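Side-chain contacts in antifreeze protein (Uncultured bacterium, PDB 6EIO), which binds ice crystals, apparently through two faces of its surface, and so probably restrains their growth in the cold habitat of its bacterial source: residues A[30-35]-A[83-88]; A[92-97]-A[213-218]. All blocks are in the same frame, centred on the assembly; numbering follows the deposited sequence.

Contact 1: A[30-35]-A[83-88]; sequences LGSANN and ANQAKL
S32 and A33 rest against Q85 and A86 in a small van der Waals contact, where the loop leading into strand 36-40 meets the first half of helix 81-99. About 148 Å² is buried between the two segments, most of it on S32 and A86. S32 points toward the helix and brings its hydroxyl over the face of the peptide link between Q85 and A86: OG of S32 is 3.2 Å from C of Q85 and 3.0 Å from N of A86. Short as the second distance is, the angle is wrong for a hydrogen bond, because the oxygen sits above the peptide plane. What puts it there is the first torsion of S32, which holds OG between the backbone N and the carbonyl carbon (chi1 59°). S32 was modelled in two conformers, so these details belong to one of them.

The hydroxyl's real polar partner is one turn further along the helix, the carboxylate of D89. Q85 serves the same group. Its CG, anti to the backbone N (chi1 -172°), lies 3.4 Å from OG of S32, and the chain then bends so that NE2 bonds to the other carboxylate oxygen of D89. One acid thus gathers the polar ends of both S32 and Q85.

Beside this polar corner the A86 methyl packs against loop backbone: its CB lies 3.9 Å from O of S32 and 4.2 Å from N of A33; a methyl is small enough to let the loop backbone come this near the helix. Deeper in, A33 touches I90 of the same helix and I39 of strand 36-40, while A86 reaches F36 and I39, so loop, helix and strand share one apolar seam.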
loop_
_atom_site.group_PDB
_atom_site.type_symbol
_atom_site.label_atom_id
_atom_site.label_comp_id
_atom_site.label_asym_id
_atom_site.label_seq_id
_atom_site.Cartn_x
_atom_site.Cartn_y
_atom_site.Cartn_z
ATOM N N LEU A 30 10.356 -0.465 6.811
ATOM C CA LEU A 30 9.503 -1.645 6.790
ATOM C C LEU A 30 10.198 -2.872 7.351
ATOM O O LEU A 30 9.564 -3.926 7.494
ATOM C CB LEU A 30 9.033 -1.942 5.360
ATOM C CG LEU A 30 8.277 -0.802 4.686
ATOM C CD1 LEU A 30 7.945 -1.203 3.252
ATOM C CD2 LEU A 30 7.018 -0.383 5.437
ATOM N N GLY A 31 11.478 -2.761 7.673
ATOM C CA GLY A 31 12.163 -3.886 8.263
ATOM C C GLY A 31 12.073 -5.129 7.394
ATOM O O GLY A 31 12.284 -5.100 6.169
ATOM N N SER A 32 11.766 -6.246 8.050
ATOM C CA SER A 32 11.729 -7.530 7.373
ATOM C C SER A 32 10.534 -7.680 6.428
ATOM O O SER A 32 10.427 -8.714 5.763
ATOM C CB SER A 32 11.777 -8.642 8.429
ATOM O OG SER A 32 10.685 -8.538 9.310
ATOM N N ALA A 33 9.665 -6.673 6.321
ATOM C CA ALA A 33 8.620 -6.694 5.317
ATOM C C ALA A 33 9.097 -6.234 3.953
ATOM O O ALA A 33 8.325 -6.354 3.002
ATOM C CB ALA A 33 7.414 -5.861 5.756
ATOM N N ASN A 34 10.335 -5.732 3.805
ATOM C CA ASN A 34 10.652 -5.024 2.562
ATOM C C ASN A 34 10.606 -5.913 1.318
ATOM O O ASN A 34 10.337 -5.409 0.224
ATOM C CB ASN A 34 11.985 -4.263 2.613
ATOM C CG ASN A 34 11.943 -2.992 1.742
ATOM O OD1 ASN A 34 11.189 -2.067 2.038
ATOM N ND2 ASN A 34 12.718 -2.962 0.662
ATOM N N ASN A 35 10.918 -7.201 1.439
ATOM C CA ASN A 35 10.933 -8.076 0.273
ATOM C C ASN A 35 9.625 -8.829 0.067
ATOM O O ASN A 35 9.531 -9.648 -0.862
ATOM C CB ASN A 35 12.167 -8.993 0.323
ATOM C CG ASN A 35 13.440 -8.204 0.164
ATOM O OD1 ASN A 35 13.587 -7.467 -0.799
ATOM N ND2 ASN A 35 14.391 -8.392 1.060
ATOM N N ALA A 83 8.271 -14.507 8.556
ATOM C CA ALA A 83 6.916 -13.960 8.632
ATOM C C ALA A 83 6.643 -13.367 10.004
ATOM O O ALA A 83 6.015 -12.304 10.115
ATOM C CB ALA A 83 5.857 -15.015 8.324
ATOM N N ASN A 84 7.069 -14.052 11.064
ATOM C CA ASN A 84 6.763 -13.555 12.396
ATOM C C ASN A 84 7.454 -12.218 12.645
ATOM O O ASN A 84 6.863 -11.295 13.219
ATOM C CB ASN A 84 7.155 -14.587 13.450
ATOM C CG ASN A 84 6.249 -15.815 13.438
ATOM O OD1 ASN A 84 5.247 -15.899 12.733
ATOM N ND2 ASN A 84 6.656 -16.805 14.203
ATOM N N GLN A 85 8.714 -12.086 12.214
ATOM C CA GLN A 85 9.399 -10.809 12.369
ATOM C C GLN A 85 8.744 -9.741 11.494
ATOM O O GLN A 85 8.630 -8.573 11.894
ATOM C CB GLN A 85 10.891 -10.929 12.051
ATOM C CG GLN A 85 11.658 -9.660 12.387
ATOM C CD GLN A 85 11.633 -9.341 13.858
ATOM O OE1 GLN A 85 11.940 -10.203 14.681
ATOM N NE2 GLN A 85 11.281 -8.114 14.207
ATOM N N ALA A 86 8.296 -10.122 10.298
ATOM C CA ALA A 86 7.671 -9.147 9.417
ATOM C C ALA A 86 6.391 -8.593 10.031
ATOM O O ALA A 86 6.093 -7.410 9.855
ATOM C CB ALA A 86 7.413 -9.762 8.045
ATOM N N LYS A 87 5.628 -9.407 10.764
ATOM C CA LYS A 87 4.441 -8.858 11.441
ATOM C C LYS A 87 4.830 -7.817 12.476
ATOM O O LYS A 87 4.194 -6.760 12.576
ATOM C CB LYS A 87 3.601 -9.945 12.111
ATOM C CG LYS A 87 3.042 -11.009 11.180
ATOM C CD LYS A 87 2.275 -10.486 9.982
ATOM C CE LYS A 87 1.106 -9.550 10.340
ATOM N NZ LYS A 87 0.218 -10.117 11.415
ATOM N N LEU A 88 5.869 -8.098 13.269
ATOM C CA LEU A 88 6.343 -7.110 14.238
ATOM C C LEU A 88 6.766 -5.839 13.525
ATOM O O LEU A 88 6.504 -4.722 13.988
ATOM C CB LEU A 88 7.528 -7.678 15.039
ATOM C CG LEU A 88 7.212 -8.889 15.914
ATOM C CD1 LEU A 88 8.499 -9.493 16.460
ATOM C CD2 LEU A 88 6.273 -8.511 17.053
#

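Contact 2: A[92-97]-A[213-218]; sequences TAYNDA and LARNGA. With SO4 (sulfate ion), chain F.
R215 and Y94 form an off-centre cation-pi pair between the turn that follows strand 207-214 and helix 81-99. CZ of R215 is 4.8 Å from the centroid of the Y94 ring, and the two planes are 66° apart, so the guanidinium does not lie flat on the ring. It leans in by one corner instead: NH1 of R215 stands over a ring face, 3.2 Å from CD1 of Y94. The arginine chain runs extended as far as CD and then turns at chi3 (54°), which swings the head across the tyrosine.

Apolar contact backs this up. CD of R215 packs 3.9 Å from CB of Y94, and the tyrosine also touches I195 and L197, which helps to fix the ring against the solenoid wall.

The polar interactions lie at the outer end of the arginine, around a sulfate ion that probably came from the crystallisation liquor. NH2 of R215 donates to O3 of the sulfate over 2.8 Å in a nearly straight bond (171°), with O3 close to the guanidinium plane. A water ties the group together: it accepts from NH1 of R215 at 2.8 Å and from ND2 of N95 at 2.7 Å, and donates to that same O3. N95 thereby joins the cluster through water, its ND2 being 4.2 Å from NH1 of R215. A leucine in place of R215 would probably leave the sulfate and the bridging water without their cationic partner and the face of Y94 without its cation.

Chemically, the arginine divides its work: NH1 serves the aromatic face and the water, NH2 the anion. The sulfate probably offsets some of the positive charge at this helix-side surface in the crystal.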
loop_
_atom_site.group_PDB
_atom_site.type_symbol
_atom_site.label_atom_id
_atom_site.label_comp_id
_atom_site.label_asym_id
_atom_site.label_seq_id
_atom_site.Cartn_x
_atom_site.Cartn_y
_atom_site.Cartn_z
ATOM N N THR A 92 5.420 -1.914 13.685
ATOM C CA THR A 92 6.287 -0.754 13.880
ATOM C C THR A 92 6.053 0.294 12.792
ATOM O O THR A 92 5.918 1.492 13.075
ATOM C CB THR A 92 7.747 -1.224 13.895
ATOM O OG1 THR A 92 7.911 -2.106 15.002
ATOM C CG2 THR A 92 8.734 -0.056 13.967
ATOM N N ALA A 93 6.011 -0.143 11.532
ATOM C CA ALA A 93 5.842 0.783 10.419
ATOM C C ALA A 93 4.480 1.476 10.465
ATOM O O ALA A 93 4.375 2.679 10.207
ATOM C CB ALA A 93 6.000 0.039 9.096
ATOM N N TYR A 94 3.428 0.711 10.772
ATOM C CA TYR A 94 2.093 1.277 10.900
ATOM C C TYR A 94 2.070 2.370 11.966
ATOM O O TYR A 94 1.535 3.461 11.759
ATOM C CB TYR A 94 1.139 0.143 11.272
ATOM C CG TYR A 94 -0.296 0.569 11.498
ATOM C CD1 TYR A 94 -0.706 1.090 12.727
ATOM C CD2 TYR A 94 -1.251 0.430 10.492
ATOM C CE1 TYR A 94 -2.030 1.447 12.945
ATOM C CE2 TYR A 94 -2.571 0.792 10.707
ATOM C CZ TYR A 94 -2.961 1.299 11.928
ATOM O OH TYR A 94 -4.269 1.641 12.101
ATOM N N ASN A 95 2.640 2.066 13.133
ATOM C CA ASN A 95 2.624 3.027 14.229
ATOM C C ASN A 95 3.462 4.256 13.888
ATOM O O ASN A 95 3.082 5.386 14.235
ATOM C CB ASN A 95 3.123 2.368 15.515
ATOM C CG ASN A 95 2.172 1.339 16.097
ATOM O OD1 ASN A 95 2.617 0.429 16.840
ATOM N ND2 ASN A 95 0.899 1.466 15.829
ATOM N N ASP A 96 4.603 4.062 13.222
ATOM C CA ASP A 96 5.429 5.178 12.766
ATOM C C ASP A 96 4.620 6.076 11.841
ATOM O O ASP A 96 4.489 7.287 12.057
ATOM C CB ASP A 96 6.667 4.567 12.067
ATOM C CG ASP A 96 7.597 5.570 11.406
ATOM O OD1 ASP A 96 7.502 6.771 11.684
ATOM O OD2 ASP A 96 8.412 5.126 10.568
ATOM N N ALA A 97 4.030 5.475 10.817
ATOM C CA ALA A 97 3.235 6.233 9.857
ATOM C C ALA A 97 2.119 6.999 10.546
ATOM O O ALA A 97 1.901 8.176 10.254
ATOM C CB ALA A 97 2.661 5.279 8.809
ATOM N N LEU A 213 0.023 -4.982 2.920
ATOM C CA LEU A 213 0.466 -5.457 4.233
ATOM C C LEU A 213 -0.705 -5.298 5.209
ATOM O O LEU A 213 -0.979 -4.188 5.681
ATOM C CB LEU A 213 1.695 -4.666 4.695
ATOM C CG LEU A 213 2.842 -4.598 3.685
ATOM C CD1 LEU A 213 3.983 -3.756 4.224
ATOM C CD2 LEU A 213 3.352 -5.984 3.267
ATOM N N ALA A 214 -1.399 -6.398 5.484
ATOM C CA ALA A 214 -2.526 -6.406 6.396
ATOM C C ALA A 214 -2.067 -6.978 7.734
ATOM O O ALA A 214 -1.514 -8.077 7.799
ATOM C CB ALA A 214 -3.669 -7.242 5.826
ATOM N N ARG A 215 -2.296 -6.221 8.800
ATOM C CA ARG A 215 -1.820 -6.631 10.112
ATOM C C ARG A 215 -2.673 -7.739 10.715
ATOM O O ARG A 215 -2.173 -8.829 11.017
ATOM C CB ARG A 215 -1.758 -5.438 11.062
ATOM C CG ARG A 215 -0.635 -4.465 10.711
ATOM C CD ARG A 215 -0.561 -3.297 11.693
ATOM N NE ARG A 215 -0.453 -3.782 13.071
ATOM C CZ ARG A 215 -0.718 -3.073 14.154
ATOM N NH1 ARG A 215 -1.036 -1.799 14.036
ATOM N NH2 ARG A 215 -0.662 -3.649 15.346
ATOM N N ASN A 216 -3.960 -7.463 10.939
ATOM C CA ASN A 216 -4.761 -8.387 11.725
ATOM C C ASN A 216 -5.789 -9.156 10.922
ATOM O O ASN A 216 -6.257 -10.201 11.386
ATOM C CB ASN A 216 -5.403 -7.647 12.897
ATOM C CG ASN A 216 -4.356 -7.124 13.849
ATOM O OD1 ASN A 216 -3.271 -7.708 13.998
ATOM N ND2 ASN A 216 -4.649 -6.008 14.486
ATOM N N GLY A 217 -6.139 -8.673 9.734
ATOM C CA GLY A 217 -7.120 -9.312 8.896
ATOM C C GLY A 217 -6.524 -10.037 7.712
ATOM O O GLY A 217 -5.391 -10.533 7.754
ATOM N N ALA A 218 -7.335 -10.136 6.673
ATOM C CA ALA A 218 -7.081 -11.026 5.559
ATOM C C ALA A 218 -6.737 -10.240 4.311
ATOM O O ALA A 218 -7.213 -9.113 4.117
ATOM C CB ALA A 218 -8.328 -11.850 5.262
HETATM S S SO4 F . 0.009 -2.277 18.866
HETATM O O1 SO4 F . -0.642 -1.918 20.126
HETATM O O2 SO4 F . 1.136 -1.374 18.623
HETATM O O3 SO4 F . -0.961 -2.221 17.776
HETATM O O4 SO4 F . 0.507 -3.650 18.990
HETATM O O HOH W 1 -1.285 -0.133 16.277
#

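Helix 81-99 is common to both contacts, whose centres lie 10 Å apart on the same side of the chain's centre. Along the chain they come in series: contact 1 closes at 83-88, contact 2 opens a few residues on at 92-97 and closes at 213-218, after 115 intervening residues. They also touch directly. NZ of K87 probably hydrogen-bonds to O of R215 at 2.7 Å, and CD2 of L30 packs 3.8 Å from CB of A93. One helix is therefore fastened near its start to an early loop and further along to the turn just after strand 207-214, joining early and late parts of the chain in a beta-solenoid flanked by a helix, as in the ice-binding-like family.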